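Local coordinates for protein profilin (Schizosaccharomyces pombe, PDB 3D9Y) that binds monomeric actin, holding back its polymerisation at high concentration and promoting it at low, and is essential for cytokinesis in fission yeast, at residues 5-10 / 20-25; 16-21 / 99-104; 75-80 / 114-119; 91-96 / 121-126. All coordinates share one frame; numbering follows the deposited sequence.

Contact 1: 5-10 / 20-25; sequences AYVDTS and AAIVSR
Val7 and Ile22 meet in a purely apolar contact between helix 3-12 and strand 19-24, and no hydrogen bond crosses it. The two methyls of Val7 divide the work. CG2 lies 3.9 Å from Ile22 CG1, the two side chains running past one another in opposing senses. CG1, anti to the backbone N (chi1 165°), packs against the small side chain of Ala20, 4.1 Å from its CB. A branched residue suits this place because it serves two strand residues at once, and the small Ala20 lets the helix come close. An alanine in place of Val7 would probably open a gap over Ala20 and leave Ile22 CG1 less covered on the helix side. The preceding residue, Tyr6, contributes its CB, 3.5 Å from Ile22 CD1, while the ring goes on away from the strand. The helical segment 5-10 and strand residues 20-24 run roughly antiparallel, at 153°, their axes 8.0 Å apart at the closest. Around this packing, strand 30-33 offers Ala32 to Val7 and strand 96-102 offers Cys96 and Leu98 to Ile22. The Tyr6 ring touches Trp3, and Leu118, Tyr121 and Leu122 of helix 108-125, consistent with the aromatic surface between the terminal helices that binds polyproline in profilins.

Contact 2: 16-21 / 99-104; sequences KIDRAA and VSHYPE
Ile17 lays its aliphatic branches over Ser100: CG2 sits 3.8 Å from Ser100 CB, and CD1 comes within 3.6 Å of Ser100 OG. A serine fits beneath this cover because its hydroxyl is satisfied by Thr115 of helix 108-125, which also touches Ile17. Beyond that pair the backbones take over. Asp18 N donates to His101 O and His101 N to Arg19 O, the latter bond nearly straight at 167°. Further along, Ala21 and Val99 form a hydrogen-bonded pair with N–O distances of 2.9 Å both for Ala21 N to Val99 O and for Val99 N to Ala21 O. This is the antiparallel seam that joins strand 19-24 to strand 96-102 within the central sheet of the profilin fold. Ala20 and Ser100, a non-hydrogen-bonded pair, face helix 3-12, whereas Arg19, Ala21, Val99 and His101 turn to the other face. There Arg19 CB lies 3.9 Å from His101 CB, the two side chains pointing the same way. Asp18 CG, placed by a chi1 of 65° between the backbone N and the carbonyl carbon, rests 3.7 Å from Pro103 CD. An alanine at Asp18 would keep the backbone bond but would probably leave the ring of Pro103 less covered, with a gap where the carboxylate lay.

Contact 3: 75-80 / 114-119; sequences EGRSIY and ITEALA
Glu116 reaches from helix 108-125 toward Ser78 and Tyr80 of strand 78-83 and Arg77 just before it. It ties the C-terminal helix of the profilin fold to the antiparallel sheet on which that helix lies. From CB the chain sets off with CG anti to the carbonyl carbon (chi1 -66°), then bends at chi2 (-82°), which turns CD off a straight course. CG already touches the far segment, 3.5 Å from Tyr80 OH. At the tip the two carboxylate oxygens have different partners. OE2 accepts two short hydrogen bonds, 2.5 Å from Ser78 OG and 2.5 Å from Tyr80 OH. The serine hydroxyl uses the syn lone pair, on the side of OE1, while the tyrosine comes from the anti side, 16° out of the carboxylate plane. Two donors on one oxygen, with Arg77 and a water at the other, help fix the rotation of the carboxylate. A glutamate is long enough to bring an acceptor to both hydroxyls, that of the short serine near the strand backbone and that at the end of the tyrosine ring. OE1 faces the edge of the Arg77 guanidinium, in a salt bridge of 3.6 Å to Arg77 NE. A water helps to span that distance, accepting from Arg77 NE and lying 2.7 Å from Glu116 OE1. Together the arginine and the two hydroxyls would probably favour the charged form of the acid. Asp120 gives the same arginine a long, weak ion pair. Close by, the small side chain of Ala119 lets the guanidinium settle beside the helix, with Arg77 NH2 3.4 Å from Ala119 CB.

Contact 4: 91-96 / 121-126; sequences VATKLC and YLVGVG
Thr93 OG1 has two partners: it accepts from Cys96 N at 2.9 Å and is hydrogen-bonded to the backbone O of Tyr127, the C-terminal residue, while the carbon atoms of Thr93 face Val123 and Leu122. A chi1 of 68° sets OG1 between the backbone N and the carbonyl carbon, from where it can reach the amide three residues on. That bond is an ST motif, and together with the short backbone bond from Thr93 N to Cys96 O, 2.6 Å, it shapes the turn. Threonine suits the position because its other branch is apolar: CG2 approaches Leu122 CB at 4.1 Å, and Thr93 CB lies 3.8 Å from Val123 CG2. In the profilin fold this turn is the tip of the beta hairpin joining strands 86-92 and 96-102, and it meets the last turn of the C-terminal helix. The helix ends there in a Schellman motif. Tyr127 N bonds to Leu122 O, and Gly126 N, by a weak bond, to Val123 O. Gly126 is the C-prime residue, and at its positive phi of 118° a side chain would jam against the carbonyl O of the preceding residue, so glycine fits. Its carbonyl is also touched by Lys94, whose chain bends at chi3 (79°) to carry CE within 3.2 Å of Gly126 O. Lys94 NZ then makes a weak hydrogen bond of 3.1 Å to Gly126 O, and Leu95 adds backbone bonding to Tyr127.

From the N terminus, contact 1 closes the first and shortest loop, bringing helix 3-12 back onto strand 19-24 after nine intervening residues. Contact 2 starts on that same strand, sharing Ala20 and Ala21, and closes a loop of 77 residues by setting strand 96-102 beside it. Contact 3 opens inside that loop and closes beyond it on helix 108-125, so contacts 2 and 3 cross, joined by a probable hydrogen bond between Ser100 and Thr115. Contact 4 crosses both and ends on the same helix; Arg77 and Ala92 join it to contact 3. Contact 1 is in series with contacts 3 and 4. Together they bind both terminal helices to the central sheet.

Contact 1: 5-10 / 20-25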
loop_
_atom_site.group_PDB
_atom_site.type_symbol
_atom_site.label_atom_id
_atom_site.label_comp_id
_atom_site.label_asym_id
_atom_site.label_seq_id
_atom_site.Cartn_x
_atom_site.Cartn_y
_atom_site.Cartn_z
ATOM N N ALA A 5 6.058 -8.014 11.630
ATOM C CA ALA A 5 4.875 -8.526 12.320
ATOM C C ALA A 5 3.612 -7.794 11.885
ATOM O O ALA A 5 2.531 -8.371 11.867
ATOM C CB ALA A 5 5.042 -8.405 13.801
ATOM N N TYR A 6 3.747 -6.513 11.572
ATOM C CA TYR A 6 2.631 -5.759 11.014
ATOM C C TYR A 6 2.200 -6.355 9.670
ATOM O O TYR A 6 1.012 -6.481 9.385
ATOM C CB TYR A 6 2.990 -4.268 10.893
ATOM C CG TYR A 6 2.793 -3.495 12.177
ATOM C CD1 TYR A 6 1.573 -2.905 12.469
ATOM C CD2 TYR A 6 3.827 -3.346 13.096
ATOM C CE1 TYR A 6 1.380 -2.194 13.646
ATOM C CE2 TYR A 6 3.647 -2.633 14.274
ATOM C CZ TYR A 6 2.418 -2.065 14.543
ATOM O OH TYR A 6 2.226 -1.354 15.704
ATOM N N VAL A 7 3.160 -6.744 8.845
ATOM C CA VAL A 7 2.844 -7.351 7.555
ATOM C C VAL A 7 2.205 -8.732 7.736
ATOM O O VAL A 7 1.116 -8.998 7.220
ATOM C CB VAL A 7 4.109 -7.444 6.658
ATOM C CG1 VAL A 7 3.880 -8.384 5.482
ATOM C CG2 VAL A 7 4.499 -6.061 6.173
ATOM N N ASP A 8 2.882 -9.593 8.495
ATOM C CA ASP A 8 2.502 -11.000 8.600
ATOM C C ASP A 8 1.247 -11.199 9.444
ATOM O O ASP A 8 0.297 -11.864 9.019
ATOM C CB ASP A 8 3.661 -11.819 9.168
ATOM C CG ASP A 8 4.840 -11.945 8.204
ATOM O OD1 ASP A 8 4.689 -11.727 6.972
ATOM O OD2 ASP A 8 5.945 -12.281 8.682
ATOM N N THR A 9 1.237 -10.619 10.639
ATOM C CA THR A 9 0.153 -10.838 11.585
ATOM C C THR A 9 -1.023 -9.912 11.301
ATOM O O THR A 9 -2.160 -10.362 11.166
ATOM C CB THR A 9 0.645 -10.641 13.044
ATOM O OG1 THR A 9 1.645 -11.621 13.351
ATOM C CG2 THR A 9 -0.503 -10.775 14.042
ATOM N N SER A 10 -0.748 -8.621 11.176
ATOM C CA SER A 10 -1.827 -7.645 11.062
ATOM C C SER A 10 -2.475 -7.569 9.678
ATOM O O SER A 10 -3.663 -7.297 9.577
ATOM C CB SER A 10 -1.329 -6.267 11.497
ATOM O OG SER A 10 -0.886 -6.316 12.842
ATOM N N ALA A 20 1.839 -7.873 1.129
ATOM C CA ALA A 20 1.922 -6.552 1.758
ATOM C C ALA A 20 3.352 -6.073 1.973
ATOM O O ALA A 20 4.306 -6.869 2.001
ATOM C CB ALA A 20 1.154 -6.534 3.081
ATOM N N ALA A 21 3.480 -4.756 2.119
ATOM C CA ALA A 21 4.744 -4.120 2.420
ATOM C C ALA A 21 4.528 -2.851 3.233
ATOM O O ALA A 21 3.434 -2.274 3.239
ATOM C CB ALA A 21 5.503 -3.819 1.135
ATOM N N ILE A 22 5.570 -2.443 3.954
ATOM C CA ILE A 22 5.565 -1.175 4.680
ATOM C C ILE A 22 6.834 -0.431 4.289
ATOM O O ILE A 22 7.920 -0.982 4.363
ATOM C CB ILE A 22 5.507 -1.371 6.202
ATOM C CG1 ILE A 22 4.234 -2.152 6.565
ATOM C CG2 ILE A 22 5.573 -0.009 6.918
ATOM C CD1 ILE A 22 4.134 -2.576 8.005
ATOM N N VAL A 23 6.676 0.814 3.844
ATOM C CA VAL A 23 7.786 1.590 3.285
ATOM C C VAL A 23 7.822 2.996 3.886
ATOM O O VAL A 23 6.828 3.474 4.415
ATOM C CB VAL A 23 7.690 1.655 1.732
ATOM C CG1 VAL A 23 7.627 0.255 1.133
ATOM C CG2 VAL A 23 6.491 2.437 1.289
ATOM N N SER A 24 8.975 3.660 3.803
ATOM C CA SER A 24 9.109 5.014 4.341
ATOM C C SER A 24 8.280 6.034 3.548
ATOM O O SER A 24 8.271 5.994 2.321
ATOM C CB SER A 24 10.584 5.439 4.331
ATOM O OG SER A 24 10.708 6.798 4.716
ATOM N N ARG A 25 7.602 6.952 4.250
ATOM C CA ARG A 25 6.856 8.052 3.601
ATOM C C ARG A 25 7.757 8.893 2.686
ATOM O O ARG A 25 7.289 9.443 1.686
ATOM C CB ARG A 25 6.205 8.991 4.637
ATOM C CG ARG A 25 4.724 9.274 4.436
ATOM C CD ARG A 25 4.433 10.280 3.358
ATOM N NE ARG A 25 3.052 10.774 3.418
ATOM C CZ ARG A 25 2.545 11.729 2.633
ATOM N NH1 ARG A 25 3.294 12.334 1.718
ATOM N NH2 ARG A 25 1.267 12.095 2.768
#

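Contact 2: 16-21 / 99-104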
loop_
_atom_site.group_PDB
_atom_site.type_symbol
_atom_site.label_atom_id
_atom_site.label_comp_id
_atom_site.label_asym_id
_atom_site.label_seq_id
_atom_site.Cartn_x
_atom_site.Cartn_y
_atom_site.Cartn_z
ATOM N N LYS A 16 -7.550 -11.648 4.129
ATOM C CA LYS A 16 -8.146 -10.793 3.100
ATOM C C LYS A 16 -7.097 -10.096 2.221
ATOM O O LYS A 16 -7.421 -9.583 1.147
ATOM C CB LYS A 16 -9.029 -9.717 3.748
ATOM C CG LYS A 16 -10.035 -10.206 4.801
ATOM C CD LYS A 16 -11.255 -10.862 4.220
ATOM C CE LYS A 16 -12.294 -11.121 5.328
ATOM N NZ LYS A 16 -13.571 -11.660 4.810
ATOM N N ILE A 17 -5.860 -10.042 2.707
ATOM C CA ILE A 17 -4.760 -9.362 2.049
ATOM C C ILE A 17 -3.672 -10.392 1.870
ATOM O O ILE A 17 -3.205 -10.946 2.851
ATOM C CB ILE A 17 -4.253 -8.205 2.909
ATOM C CG1 ILE A 17 -5.306 -7.090 2.920
ATOM C CG2 ILE A 17 -2.900 -7.685 2.400
ATOM C CD1 ILE A 17 -5.101 -6.032 4.001
ATOM N N ASP A 18 -3.283 -10.649 0.626
ATOM C CA ASP A 18 -2.422 -11.802 0.326
ATOM C C ASP A 18 -0.940 -11.445 0.143
ATOM O O ASP A 18 -0.074 -12.323 0.257
ATOM C CB ASP A 18 -2.983 -12.624 -0.850
ATOM C CG ASP A 18 -2.988 -11.870 -2.162
ATOM O OD1 ASP A 18 -2.883 -10.637 -2.143
ATOM O OD2 ASP A 18 -3.097 -12.519 -3.224
ATOM N N ARG A 19 -0.646 -10.166 -0.101
ATOM C CA ARG A 19 0.736 -9.659 -0.099
ATOM C C ARG A 19 0.731 -8.261 0.503
ATOM O O ARG A 19 -0.270 -7.544 0.403
ATOM C CB ARG A 19 1.347 -9.609 -1.513
ATOM C CG ARG A 19 0.885 -10.687 -2.491
ATOM C CD ARG A 19 1.681 -10.632 -3.795
ATOM N NE ARG A 19 2.918 -11.409 -3.714
ATOM C CZ ARG A 19 3.909 -11.367 -4.606
ATOM N NH1 ARG A 19 3.839 -10.586 -5.681
ATOM N NH2 ARG A 19 4.983 -12.122 -4.423
ATOM N N ALA A 20 1.839 -7.873 1.129
ATOM C CA ALA A 20 1.922 -6.552 1.758
ATOM C C ALA A 20 3.352 -6.073 1.973
ATOM O O ALA A 20 4.306 -6.869 2.001
ATOM C CB ALA A 20 1.154 -6.534 3.081
ATOM N N ALA A 21 3.480 -4.756 2.119
ATOM C CA ALA A 21 4.744 -4.120 2.420
ATOM C C ALA A 21 4.528 -2.851 3.233
ATOM O O ALA A 21 3.434 -2.274 3.239
ATOM C CB ALA A 21 5.503 -3.819 1.135
ATOM N N VAL A 99 1.270 -0.808 2.081
ATOM C CA VAL A 99 0.910 -1.326 0.769
ATOM C C VAL A 99 0.278 -2.718 0.932
ATOM O O VAL A 99 0.955 -3.655 1.367
ATOM C CB VAL A 99 2.153 -1.425 -0.112
ATOM C CG1 VAL A 99 1.810 -1.936 -1.490
ATOM C CG2 VAL A 99 2.849 -0.063 -0.211
ATOM N N SER A 100 -0.992 -2.848 0.545
ATOM C CA SER A 100 -1.752 -4.115 0.648
ATOM C C SER A 100 -2.296 -4.588 -0.706
ATOM O O SER A 100 -3.014 -3.855 -1.357
ATOM C CB SER A 100 -2.939 -3.919 1.605
ATOM O OG SER A 100 -2.506 -3.784 2.955
ATOM N N HIS A 101 -1.952 -5.809 -1.112
ATOM C CA HIS A 101 -2.539 -6.462 -2.290
ATOM C C HIS A 101 -3.672 -7.385 -1.834
ATOM O O HIS A 101 -3.526 -8.078 -0.821
ATOM C CB HIS A 101 -1.454 -7.278 -3.023
ATOM C CG HIS A 101 -1.920 -7.925 -4.290
ATOM N ND1 HIS A 101 -1.628 -7.417 -5.540
ATOM C CD2 HIS A 101 -2.632 -9.057 -4.504
ATOM C CE1 HIS A 101 -2.149 -8.202 -6.464
ATOM N NE2 HIS A 101 -2.767 -9.202 -5.862
ATOM N N TYR A 102 -4.779 -7.409 -2.574
ATOM C CA TYR A 102 -5.891 -8.322 -2.304
ATOM C C TYR A 102 -6.298 -9.144 -3.542
ATOM O O TYR A 102 -6.221 -8.654 -4.669
ATOM C CB TYR A 102 -7.089 -7.560 -1.719
ATOM C CG TYR A 102 -7.713 -6.537 -2.653
ATOM C CD1 TYR A 102 -8.787 -6.880 -3.456
ATOM C CD2 TYR A 102 -7.241 -5.225 -2.714
ATOM C CE1 TYR A 102 -9.374 -5.968 -4.317
ATOM C CE2 TYR A 102 -7.832 -4.298 -3.570
ATOM C CZ TYR A 102 -8.902 -4.681 -4.366
ATOM O OH TYR A 102 -9.503 -3.800 -5.237
ATOM N N PRO A 103 -6.698 -10.415 -3.336
ATOM C CA PRO A 103 -7.172 -11.299 -4.404
ATOM C C PRO A 103 -8.640 -11.095 -4.777
ATOM O O PRO A 103 -9.344 -10.329 -4.125
ATOM C CB PRO A 103 -6.996 -12.684 -3.785
ATOM C CG PRO A 103 -7.272 -12.459 -2.354
ATOM C CD PRO A 103 -6.661 -11.124 -2.041
ATOM N N GLU A 104 -9.100 -11.817 -5.804
ATOM C CA GLU A 104 -10.475 -11.682 -6.311
ATOM C C GLU A 104 -11.573 -11.915 -5.264
ATOM O O GLU A 104 -12.687 -11.395 -5.392
ATOM C CB GLU A 104 -10.711 -12.621 -7.511
ATOM C CG GLU A 104 -10.554 -14.116 -7.204
ATOM C CD GLU A 104 -11.245 -15.015 -8.218
ATOM O OE1 GLU A 104 -11.392 -14.608 -9.393
ATOM O OE2 GLU A 104 -11.646 -16.135 -7.843
#

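Contact 3: 75-80 / 114-119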
loop_
_atom_site.group_PDB
_atom_site.type_symbol
_atom_site.label_atom_id
_atom_site.label_comp_id
_atom_site.label_asym_id
_atom_site.label_seq_id
_atom_site.Cartn_x
_atom_site.Cartn_y
_atom_site.Cartn_z
ATOM N N GLU A 75 -5.719 10.405 -3.465
ATOM C CA GLU A 75 -5.797 11.609 -2.653
ATOM C C GLU A 75 -4.527 11.651 -1.775
ATOM O O GLU A 75 -3.640 10.775 -1.892
ATOM C CB GLU A 75 -7.058 11.611 -1.764
ATOM C CG GLU A 75 -8.222 10.745 -2.226
ATOM C CD GLU A 75 -9.226 10.438 -1.130
ATOM O OE1 GLU A 75 -8.894 9.686 -0.178
ATOM O OE2 GLU A 75 -10.369 10.930 -1.220
ATOM N N GLY A 76 -4.451 12.634 -0.889
ATOM C CA GLY A 76 -3.238 12.870 -0.102
ATOM C C GLY A 76 -2.828 11.758 0.836
ATOM O O GLY A 76 -1.668 11.700 1.275
ATOM N N ARG A 77 -3.775 10.908 1.210
ATOM C CA ARG A 77 -3.509 9.821 2.150
ATOM C C ARG A 77 -3.713 8.418 1.560
ATOM O O ARG A 77 -3.190 7.441 2.088
ATOM C CB ARG A 77 -4.420 9.984 3.374
ATOM C CG ARG A 77 -4.714 8.680 4.076
ATOM C CD ARG A 77 -5.513 8.828 5.317
ATOM N NE ARG A 77 -5.037 7.871 6.306
ATOM C CZ ARG A 77 -4.114 8.143 7.228
ATOM N NH1 ARG A 77 -3.525 9.337 7.289
ATOM N NH2 ARG A 77 -3.762 7.205 8.088
ATOM N N SER A 78 -4.457 8.324 0.466
ATOM C CA SER A 78 -4.923 7.034 -0.047
ATOM C C SER A 78 -4.758 6.965 -1.569
ATOM O O SER A 78 -5.203 7.874 -2.277
ATOM C CB SER A 78 -6.400 6.849 0.322
ATOM O OG SER A 78 -6.609 6.931 1.721
ATOM N N ILE A 79 -4.080 5.916 -2.045
ATOM C CA ILE A 79 -3.915 5.615 -3.482
ATOM C C ILE A 79 -4.292 4.151 -3.684
ATOM O O ILE A 79 -3.655 3.269 -3.117
ATOM C CB ILE A 79 -2.474 5.846 -3.946
ATOM C CG1 ILE A 79 -2.142 7.340 -3.892
ATOM C CG2 ILE A 79 -2.263 5.297 -5.386
ATOM C CD1 ILE A 79 -0.693 7.673 -4.101
ATOM N N TYR A 80 -5.365 3.909 -4.429
ATOM C CA TYR A 80 -5.899 2.561 -4.628
ATOM C C TYR A 80 -5.842 2.240 -6.117
ATOM O O TYR A 80 -6.085 3.109 -6.952
ATOM C CB TYR A 80 -7.360 2.428 -4.228
ATOM C CG TYR A 80 -7.770 2.773 -2.807
ATOM C CD1 TYR A 80 -6.839 2.994 -1.789
ATOM C CD2 TYR A 80 -9.113 2.873 -2.491
ATOM C CE1 TYR A 80 -7.250 3.308 -0.481
ATOM C CE2 TYR A 80 -9.537 3.192 -1.201
ATOM C CZ TYR A 80 -8.600 3.405 -0.196
ATOM O OH TYR A 80 -9.021 3.713 1.078
ATOM N N ILE A 114 -9.389 -2.490 6.242
ATOM C CA ILE A 114 -8.321 -3.060 7.071
ATOM C C ILE A 114 -7.056 -2.183 7.036
ATOM O O ILE A 114 -6.497 -1.834 8.079
ATOM C CB ILE A 114 -7.992 -4.504 6.607
ATOM C CG1 ILE A 114 -9.147 -5.435 6.966
ATOM C CG2 ILE A 114 -6.670 -5.025 7.228
ATOM C CD1 ILE A 114 -9.195 -6.698 6.178
ATOM N N THR A 115 -6.633 -1.809 5.832
ATOM C CA THR A 115 -5.363 -1.079 5.650
ATOM C C THR A 115 -5.474 0.354 6.172
ATOM O O THR A 115 -4.565 0.836 6.858
ATOM C CB THR A 115 -4.810 -1.217 4.242
ATOM O OG1 THR A 115 -4.829 -2.503 3.743
ATOM C CG2 THR A 115 -3.680 -0.414 3.955
ATOM N N GLU A 116 -6.606 1.002 5.918
ATOM C CA GLU A 116 -6.852 2.354 6.465
ATOM C C GLU A 116 -6.879 2.345 7.997
ATOM O O GLU A 116 -6.410 3.269 8.630
ATOM C CB GLU A 116 -8.161 2.934 5.929
ATOM C CG GLU A 116 -8.152 3.210 4.408
ATOM C CD GLU A 116 -7.497 4.533 3.969
ATOM O OE1 GLU A 116 -7.000 5.310 4.814
ATOM O OE2 GLU A 116 -7.490 4.801 2.735
ATOM N N ALA A 117 -7.461 1.304 8.578
ATOM C CA ALA A 117 -7.555 1.184 10.034
ATOM C C ALA A 117 -6.178 1.000 10.647
ATOM O O ALA A 117 -5.852 1.651 11.650
ATOM C CB ALA A 117 -8.471 0.034 10.403
ATOM N N LEU A 118 -5.353 0.139 10.048
ATOM C CA LEU A 118 -3.984 -0.051 10.528
ATOM C C LEU A 118 -3.190 1.260 10.421
ATOM O O LEU A 118 -2.392 1.572 11.283
ATOM C CB LEU A 118 -3.273 -1.190 9.780
ATOM C CG LEU A 118 -1.975 -1.703 10.392
ATOM C CD1 LEU A 118 -2.195 -2.237 11.824
ATOM C CD2 LEU A 118 -1.320 -2.755 9.499
ATOM N N ALA A 119 -3.418 2.016 9.353
ATOM C CA ALA A 119 -2.791 3.336 9.187
ATOM C C ALA A 119 -3.210 4.322 10.284
ATOM O O ALA A 119 -2.366 4.990 10.879
ATOM C CB ALA A 119 -3.120 3.892 7.815
HETATM O O HOH W 1 -6.500 6.086 7.378
#

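Contact 4: 91-96 / 121-126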
loop_
_atom_site.group_PDB
_atom_site.type_symbol
_atom_site.label_atom_id
_atom_site.label_comp_id
_atom_site.label_asym_id
_atom_site.label_seq_id
_atom_site.Cartn_x
_atom_site.Cartn_y
_atom_site.Cartn_z
ATOM N N VAL A 91 -1.704 3.374 1.705
ATOM C CA VAL A 91 -2.176 4.354 2.673
ATOM C C VAL A 91 -0.986 4.939 3.427
ATOM O O VAL A 91 -0.181 4.206 4.014
ATOM C CB VAL A 91 -3.183 3.750 3.648
ATOM C CG1 VAL A 91 -3.773 4.834 4.545
ATOM C CG2 VAL A 91 -4.305 3.049 2.883
ATOM N N ALA A 92 -0.884 6.264 3.407
ATOM C CA ALA A 92 0.229 6.960 4.052
ATOM C C ALA A 92 -0.077 7.316 5.509
ATOM O O ALA A 92 -1.180 7.763 5.841
ATOM C CB ALA A 92 0.580 8.213 3.254
ATOM N N THR A 93 0.907 7.106 6.376
ATOM C CA THR A 93 0.851 7.555 7.773
ATOM C C THR A 93 1.784 8.761 7.903
ATOM O O THR A 93 2.174 9.351 6.893
ATOM C CB THR A 93 1.242 6.418 8.760
ATOM O OG1 THR A 93 2.631 6.081 8.622
ATOM C CG2 THR A 93 0.404 5.183 8.523
ATOM N N LYS A 94 2.148 9.141 9.126
ATOM C CA LYS A 94 3.060 10.262 9.312
ATOM C C LYS A 94 4.432 9.942 8.731
ATOM O O LYS A 94 5.027 10.765 8.036
ATOM C CB LYS A 94 3.181 10.623 10.795
ATOM C CG LYS A 94 3.880 11.947 11.046
ATOM C CD LYS A 94 3.954 12.293 12.527
ATOM C CE LYS A 94 5.076 11.541 13.234
ATOM N NZ LYS A 94 5.213 11.921 14.674
ATOM N N LEU A 95 4.916 8.737 9.008
ATOM C CA LEU A 95 6.269 8.325 8.646
ATOM C C LEU A 95 6.353 7.192 7.617
ATOM O O LEU A 95 7.439 6.914 7.109
ATOM C CB LEU A 95 7.019 7.903 9.914
ATOM C CG LEU A 95 7.105 8.951 11.031
ATOM C CD1 LEU A 95 7.892 8.397 12.204
ATOM C CD2 LEU A 95 7.726 10.256 10.544
ATOM N N CYS A 96 5.228 6.538 7.306
ATOM C CA CYS A 96 5.237 5.381 6.399
ATOM C C CYS A 96 4.078 5.322 5.399
ATOM O O CYS A 96 3.143 6.141 5.435
ATOM C CB CYS A 96 5.305 4.066 7.190
ATOM S SG CYS A 96 5.189 4.234 8.999
ATOM N N TYR A 121 -4.402 3.585 13.235
ATOM C CA TYR A 121 -3.727 3.084 14.453
ATOM C C TYR A 121 -2.305 3.623 14.543
ATOM O O TYR A 121 -1.932 4.248 15.529
ATOM C CB TYR A 121 -3.713 1.562 14.467
ATOM C CG TYR A 121 -2.924 0.928 15.587
ATOM C CD1 TYR A 121 -3.454 0.815 16.868
ATOM C CD2 TYR A 121 -1.656 0.396 15.365
ATOM C CE1 TYR A 121 -2.736 0.207 17.895
ATOM C CE2 TYR A 121 -0.936 -0.208 16.377
ATOM C CZ TYR A 121 -1.482 -0.315 17.647
ATOM O OH TYR A 121 -0.772 -0.924 18.662
ATOM N N LEU A 122 -1.524 3.400 13.493
ATOM C CA LEU A 122 -0.150 3.855 13.470
ATOM C C LEU A 122 -0.048 5.378 13.622
ATOM O O LEU A 122 0.852 5.858 14.307
ATOM C CB LEU A 122 0.573 3.373 12.212
ATOM C CG LEU A 122 0.879 1.872 12.180
ATOM C CD1 LEU A 122 1.309 1.452 10.788
ATOM C CD2 LEU A 122 1.942 1.497 13.205
ATOM N N VAL A 123 -0.973 6.133 13.028
ATOM C CA VAL A 123 -0.977 7.593 13.223
ATOM C C VAL A 123 -1.237 7.950 14.698
ATOM O O VAL A 123 -0.539 8.801 15.267
ATOM C CB VAL A 123 -1.969 8.297 12.259
ATOM C CG1 VAL A 123 -2.134 9.779 12.595
ATOM C CG2 VAL A 123 -1.469 8.163 10.825
ATOM N N GLY A 124 -2.208 7.274 15.317
ATOM C CA GLY A 124 -2.521 7.475 16.733
ATOM C C GLY A 124 -1.354 7.147 17.641
ATOM O O GLY A 124 -1.154 7.799 18.669
ATOM N N VAL A 125 -0.572 6.144 17.256
ATOM C CA VAL A 125 0.615 5.757 18.028
ATOM C C VAL A 125 1.728 6.785 17.837
ATOM O O VAL A 125 2.556 6.987 18.736
ATOM C CB VAL A 125 1.098 4.335 17.658
ATOM C CG1 VAL A 125 2.400 3.995 18.365
ATOM C CG2 VAL A 125 0.035 3.306 18.027
ATOM N N GLY A 126 1.723 7.455 16.689
ATOM C CA GLY A 126 2.692 8.495 16.377
ATOM C C GLY A 126 3.572 8.200 15.171
ATOM O O GLY A 126 4.593 8.861 14.989
#